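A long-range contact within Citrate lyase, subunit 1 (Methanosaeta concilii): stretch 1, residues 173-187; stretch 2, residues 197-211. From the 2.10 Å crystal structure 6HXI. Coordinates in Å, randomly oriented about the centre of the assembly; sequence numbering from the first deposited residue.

Stretch 1, residues 173-187: GDKRALVEEFITALW
Stretch 2 (197-211) YVEINPFTFSGRGIV

A helix can be fastened to neighbouring strands without a single hydrogen bond between them, and this contact from citrate lyase subunit 1 is a worked example. Stretch 1 is helical through to Trp-187, with regular i to i-4 backbone bonds such as Phe-182 N to Leu-178 O (3.0 Å). Strand 197-200 runs at 152° to the helix, the axes 11.4 Å apart at closest approach; the chain then turns a corner at Asn-201 and a cis-peptide Pro-202. Strand 203-206 follows at 122° and 11.2 Å, and a type II' turn from Ser-206 to Gly-209, with Gly-207 at phi/psi 75/-115, a positive phi that suits glycine, leads into 209-211. Thr-204 and Val-211 exchange backbone hydrogen bonds, N to O, of 2.8 Å each way. In register, Leu-178 lies nearest Arg-208, Phe-182 nearest Ile-210 and Leu-186 nearest Val-198 (CA-CA 7.7, 7.6 and 8.9 Å).

Phe-182 (t, chi2 70°) covers the most surface. Ile-210 (t, chi2 100°) places CG1 over one face of the Phe-182 ring, 3.8 Å from the centroid, while Phe-182 CZ meets CD1 of Ile-200 (m, t) at the ring edge (3.7 Å). The Phe-203 ring (p, chi2 91°) lies oblique to it, planes at 45° and centroids 4.8 Å apart. A flat, wholly apolar side chain suits this buried crossroads. Leu-186 (t, p) extends the packing, Leu-186 CD1 3.6 Å from Ile-200 CD1.

Phe-205 (m, chi2 -87°) is another anchor. Lys-175 (chi1 -97°, then p, t, t) lays aliphatic CG over its face, 4.0 Å from the centroid; Leu-178 CB approaches Phe-205 CE1 (3.8 Å) and CG2 of Val-179 (t) approaches Phe-205 CZ (3.6 Å) at the edge.

At the exposed margin, Arg-208 (m, t, chi3 97°, chi4 -97°), also among the three most covered residues, packs its flat guanidinium face on CD1 of Leu-178 (m, t); Leu-178 CD2 is 3.5 Å from Arg-208 NH1. Asp-174 OD1 (Asp-174 m, chi2 -55°) remains 4.1 Å from Arg-208 NH2, beyond a salt bridge. Packing therefore dominates the 676 Å² buried.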

# COMPACT_ATOMS: atom_id res chain seq x y z
N GLY C 173 54.24 64.14 -27.39
CA GLY C 173 53.10 64.64 -26.62
C GLY C 173 51.95 63.67 -26.71
O GLY C 173 51.53 63.09 -25.70
N ASP C 174 51.49 63.43 -27.96
CA ASP C 174 50.41 62.50 -28.30
C ASP C 174 50.85 61.06 -28.05
O ASP C 174 50.04 60.29 -27.51
CB ASP C 174 49.95 62.68 -29.76
CG ASP C 174 49.43 64.06 -30.12
OD1 ASP C 174 48.50 64.55 -29.44
OD2 ASP C 174 49.91 64.63 -31.13
N LYS C 175 52.12 60.71 -28.38
CA LYS C 175 52.68 59.35 -28.20
C LYS C 175 52.66 58.88 -26.75
O LYS C 175 52.19 57.77 -26.50
CB LYS C 175 54.08 59.19 -28.81
CG LYS C 175 54.10 58.56 -30.21
CD LYS C 175 53.68 59.54 -31.33
CE LYS C 175 53.65 58.88 -32.69
NZ LYS C 175 53.05 59.76 -33.72
N ARG C 176 53.10 59.74 -25.79
CA ARG C 176 53.08 59.41 -24.36
C ARG C 176 51.70 58.99 -23.88
O ARG C 176 51.61 58.01 -23.15
CB ARG C 176 53.61 60.55 -23.50
CG ARG C 176 53.98 60.13 -22.09
CD ARG C 176 54.21 61.35 -21.24
NE ARG C 176 54.88 61.01 -19.99
CZ ARG C 176 55.05 61.85 -18.97
NH1 ARG C 176 55.68 61.45 -17.88
NH2 ARG C 176 54.58 63.09 -19.05
N ALA C 177 50.63 59.69 -24.32
CA ALA C 177 49.25 59.36 -23.96
C ALA C 177 48.79 58.07 -24.66
O ALA C 177 48.03 57.29 -24.08
CB ALA C 177 48.32 60.51 -24.29
N LEU C 178 49.26 57.86 -25.91
CA LEU C 178 48.91 56.69 -26.73
C LEU C 178 49.56 55.42 -26.20
O LEU C 178 48.93 54.37 -26.26
CB LEU C 178 49.29 56.89 -28.21
CG LEU C 178 48.41 57.82 -29.04
CD1 LEU C 178 49.18 58.39 -30.21
CD2 LEU C 178 47.14 57.13 -29.51
N VAL C 179 50.80 55.52 -25.67
CA VAL C 179 51.52 54.38 -25.09
C VAL C 179 50.93 54.06 -23.70
O VAL C 179 50.78 52.89 -23.38
CB VAL C 179 53.07 54.56 -25.06
CG1 VAL C 179 53.76 53.30 -24.55
CG2 VAL C 179 53.61 54.90 -26.45
N GLU C 180 50.61 55.10 -22.90
CA GLU C 180 49.99 55.01 -21.57
C GLU C 180 48.68 54.20 -21.70
O GLU C 180 48.50 53.24 -20.97
CB GLU C 180 49.71 56.43 -21.02
CG GLU C 180 48.81 56.50 -19.79
CD GLU C 180 48.42 57.90 -19.35
OE1 GLU C 180 48.16 58.76 -20.23
OE2 GLU C 180 48.35 58.14 -18.13
N GLU C 181 47.84 54.57 -22.69
CA GLU C 181 46.57 53.93 -23.00
C GLU C 181 46.77 52.50 -23.52
O GLU C 181 45.99 51.60 -23.15
CB GLU C 181 45.75 54.78 -23.98
CG GLU C 181 44.88 55.82 -23.29
CD GLU C 181 44.79 57.20 -23.93
OE1 GLU C 181 44.40 57.30 -25.12
OE2 GLU C 181 45.07 58.20 -23.22
N PHE C 182 47.80 52.29 -24.38
CA PHE C 182 48.10 50.99 -24.95
C PHE C 182 48.57 49.97 -23.92
O PHE C 182 48.11 48.81 -23.95
CB PHE C 182 49.08 51.09 -26.14
CG PHE C 182 49.66 49.77 -26.59
CD1 PHE C 182 48.87 48.83 -27.22
CD2 PHE C 182 50.98 49.43 -26.30
CE1 PHE C 182 49.39 47.59 -27.59
CE2 PHE C 182 51.50 48.19 -26.66
CZ PHE C 182 50.70 47.28 -27.32
N ILE C 183 49.49 50.37 -23.02
CA ILE C 183 50.04 49.45 -22.01
C ILE C 183 49.02 49.21 -20.88
O ILE C 183 49.04 48.13 -20.27
CB ILE C 183 51.46 49.84 -21.50
CG1 ILE C 183 51.45 51.06 -20.54
CG2 ILE C 183 52.42 50.06 -22.70
CD1 ILE C 183 52.83 51.31 -19.86
N THR C 184 48.08 50.18 -20.66
CA THR C 184 46.98 50.05 -19.68
C THR C 184 46.00 48.99 -20.19
O THR C 184 45.56 48.15 -19.40
CB THR C 184 46.33 51.44 -19.40
OG1 THR C 184 47.28 52.24 -18.70
CG2 THR C 184 45.06 51.35 -18.56
N ALA C 185 45.70 49.02 -21.51
CA ALA C 185 44.83 48.07 -22.21
C ALA C 185 45.49 46.69 -22.25
O ALA C 185 44.81 45.68 -22.05
CB ALA C 185 44.57 48.56 -23.62
N LEU C 186 46.82 46.65 -22.50
CA LEU C 186 47.61 45.43 -22.56
C LEU C 186 47.60 44.69 -21.23
O LEU C 186 47.51 43.46 -21.24
CB LEU C 186 49.05 45.69 -23.03
CG LEU C 186 49.83 44.47 -23.51
CD1 LEU C 186 49.40 44.07 -24.91
CD2 LEU C 186 51.32 44.74 -23.49
N TRP C 187 47.65 45.43 -20.10
CA TRP C 187 47.55 44.86 -18.75
C TRP C 187 46.17 44.22 -18.55
O TRP C 187 46.08 43.13 -17.99
CB TRP C 187 47.81 45.89 -17.65
CG TRP C 187 47.69 45.28 -16.29
CD1 TRP C 187 48.59 44.47 -15.67
CD2 TRP C 187 46.53 45.29 -15.45
NE1 TRP C 187 48.09 44.01 -14.47
CE2 TRP C 187 46.81 44.48 -14.33
CE3 TRP C 187 45.25 45.88 -15.57
CZ2 TRP C 187 45.89 44.30 -13.29
CZ3 TRP C 187 44.35 45.71 -14.53
CH2 TRP C 187 44.66 44.92 -13.41
N TYR C 197 52.83 35.58 -19.17
CA TYR C 197 53.88 36.37 -19.81
C TYR C 197 53.44 36.89 -21.19
O TYR C 197 52.87 36.15 -21.98
CB TYR C 197 55.17 35.55 -19.94
CG TYR C 197 56.33 36.34 -20.51
CD1 TYR C 197 57.03 37.25 -19.73
CD2 TYR C 197 56.73 36.17 -21.83
CE1 TYR C 197 58.06 38.02 -20.26
CE2 TYR C 197 57.79 36.91 -22.37
CZ TYR C 197 58.45 37.83 -21.58
OH TYR C 197 59.50 38.57 -22.08
N VAL C 198 53.77 38.15 -21.48
CA VAL C 198 53.54 38.80 -22.77
C VAL C 198 54.72 39.71 -23.08
O VAL C 198 55.19 40.43 -22.19
CB VAL C 198 52.15 39.49 -22.95
CG1 VAL C 198 51.98 40.73 -22.06
CG2 VAL C 198 51.89 39.86 -24.40
N GLU C 199 55.21 39.66 -24.31
CA GLU C 199 56.32 40.49 -24.75
C GLU C 199 56.09 40.96 -26.18
O GLU C 199 55.96 40.13 -27.09
CB GLU C 199 57.64 39.73 -24.65
CG GLU C 199 58.87 40.54 -25.03
CD GLU C 199 60.01 39.66 -25.48
OE1 GLU C 199 60.62 38.99 -24.62
OE2 GLU C 199 60.28 39.61 -26.71
N ILE C 200 56.05 42.29 -26.37
CA ILE C 200 55.94 42.91 -27.68
C ILE C 200 57.26 43.65 -27.86
O ILE C 200 57.48 44.73 -27.28
CB ILE C 200 54.67 43.78 -27.90
CG1 ILE C 200 53.39 43.00 -27.49
CG2 ILE C 200 54.61 44.21 -29.37
CD1 ILE C 200 52.21 43.86 -27.18
N ASN C 201 58.16 42.99 -28.60
CA ASN C 201 59.51 43.44 -28.85
C ASN C 201 59.89 43.29 -30.32
O ASN C 201 60.41 42.24 -30.73
CB ASN C 201 60.50 42.69 -27.93
CG ASN C 201 61.91 43.24 -27.93
OD1 ASN C 201 62.15 44.45 -28.08
ND2 ASN C 201 62.88 42.37 -27.68
N PRO C 202 59.61 44.31 -31.15
CA PRO C 202 59.07 45.63 -30.81
C PRO C 202 57.59 45.88 -31.21
O PRO C 202 56.96 45.07 -31.89
CB PRO C 202 60.02 46.56 -31.58
CG PRO C 202 60.44 45.74 -32.83
CD PRO C 202 60.03 44.29 -32.56
N PHE C 203 57.04 47.01 -30.76
CA PHE C 203 55.74 47.52 -31.19
C PHE C 203 55.98 48.88 -31.87
O PHE C 203 57.03 49.48 -31.65
CB PHE C 203 54.69 47.56 -30.07
CG PHE C 203 54.77 48.62 -28.99
CD1 PHE C 203 54.10 49.84 -29.15
CD2 PHE C 203 55.38 48.36 -27.78
CE1 PHE C 203 54.13 50.80 -28.13
CE2 PHE C 203 55.40 49.32 -26.76
CZ PHE C 203 54.77 50.53 -26.94
N THR C 204 55.07 49.31 -32.75
CA THR C 204 55.18 50.58 -33.47
C THR C 204 53.81 51.26 -33.66
O THR C 204 52.78 50.77 -33.18
CB THR C 204 55.94 50.40 -34.83
OG1 THR C 204 57.11 49.61 -34.64
CG2 THR C 204 56.33 51.74 -35.47
N PHE C 205 53.83 52.41 -34.36
CA PHE C 205 52.70 53.24 -34.71
C PHE C 205 52.39 53.20 -36.21
O PHE C 205 53.30 53.18 -37.04
CB PHE C 205 52.95 54.68 -34.25
CG PHE C 205 52.86 54.83 -32.75
CD1 PHE C 205 51.64 55.07 -32.12
CD2 PHE C 205 54.00 54.72 -31.96
CE1 PHE C 205 51.56 55.21 -30.74
CE2 PHE C 205 53.91 54.84 -30.57
CZ PHE C 205 52.69 55.08 -29.97
N SER C 206 51.09 53.16 -36.52
CA SER C 206 50.50 53.20 -37.86
C SER C 206 49.55 54.38 -37.75
O SER C 206 48.38 54.21 -37.39
CB SER C 206 49.74 51.91 -38.15
OG SER C 206 49.43 51.81 -39.53
N GLY C 207 50.10 55.58 -37.92
CA GLY C 207 49.38 56.83 -37.74
C GLY C 207 49.21 57.08 -36.25
O GLY C 207 50.21 57.24 -35.53
N ARG C 208 47.95 57.08 -35.77
CA ARG C 208 47.63 57.23 -34.34
C ARG C 208 47.23 55.86 -33.76
O ARG C 208 46.77 55.77 -32.62
CB ARG C 208 46.53 58.29 -34.11
CG ARG C 208 47.03 59.73 -34.24
CD ARG C 208 46.13 60.73 -33.54
NE ARG C 208 46.63 61.07 -32.20
CZ ARG C 208 46.21 60.52 -31.07
NH1 ARG C 208 45.27 59.58 -31.09
NH2 ARG C 208 46.72 60.89 -29.91
N GLY C 209 47.44 54.81 -34.56
CA GLY C 209 47.16 53.42 -34.21
C GLY C 209 48.39 52.72 -33.67
O GLY C 209 49.50 53.24 -33.76
N ILE C 210 48.19 51.51 -33.10
CA ILE C 210 49.28 50.75 -32.49
C ILE C 210 49.44 49.35 -33.14
O ILE C 210 48.48 48.59 -33.25
CB ILE C 210 49.10 50.74 -30.93
CG1 ILE C 210 50.43 50.48 -30.21
CG2 ILE C 210 47.98 49.83 -30.43
CD1 ILE C 210 51.04 51.73 -29.72
N VAL C 211 50.68 49.04 -33.61
CA VAL C 211 50.99 47.80 -34.34
C VAL C 211 52.08 46.93 -33.65
O VAL C 211 53.23 47.36 -33.54
CB VAL C 211 51.37 48.11 -35.82
CG1 VAL C 211 51.81 46.86 -36.58
CG2 VAL C 211 50.22 48.79 -36.56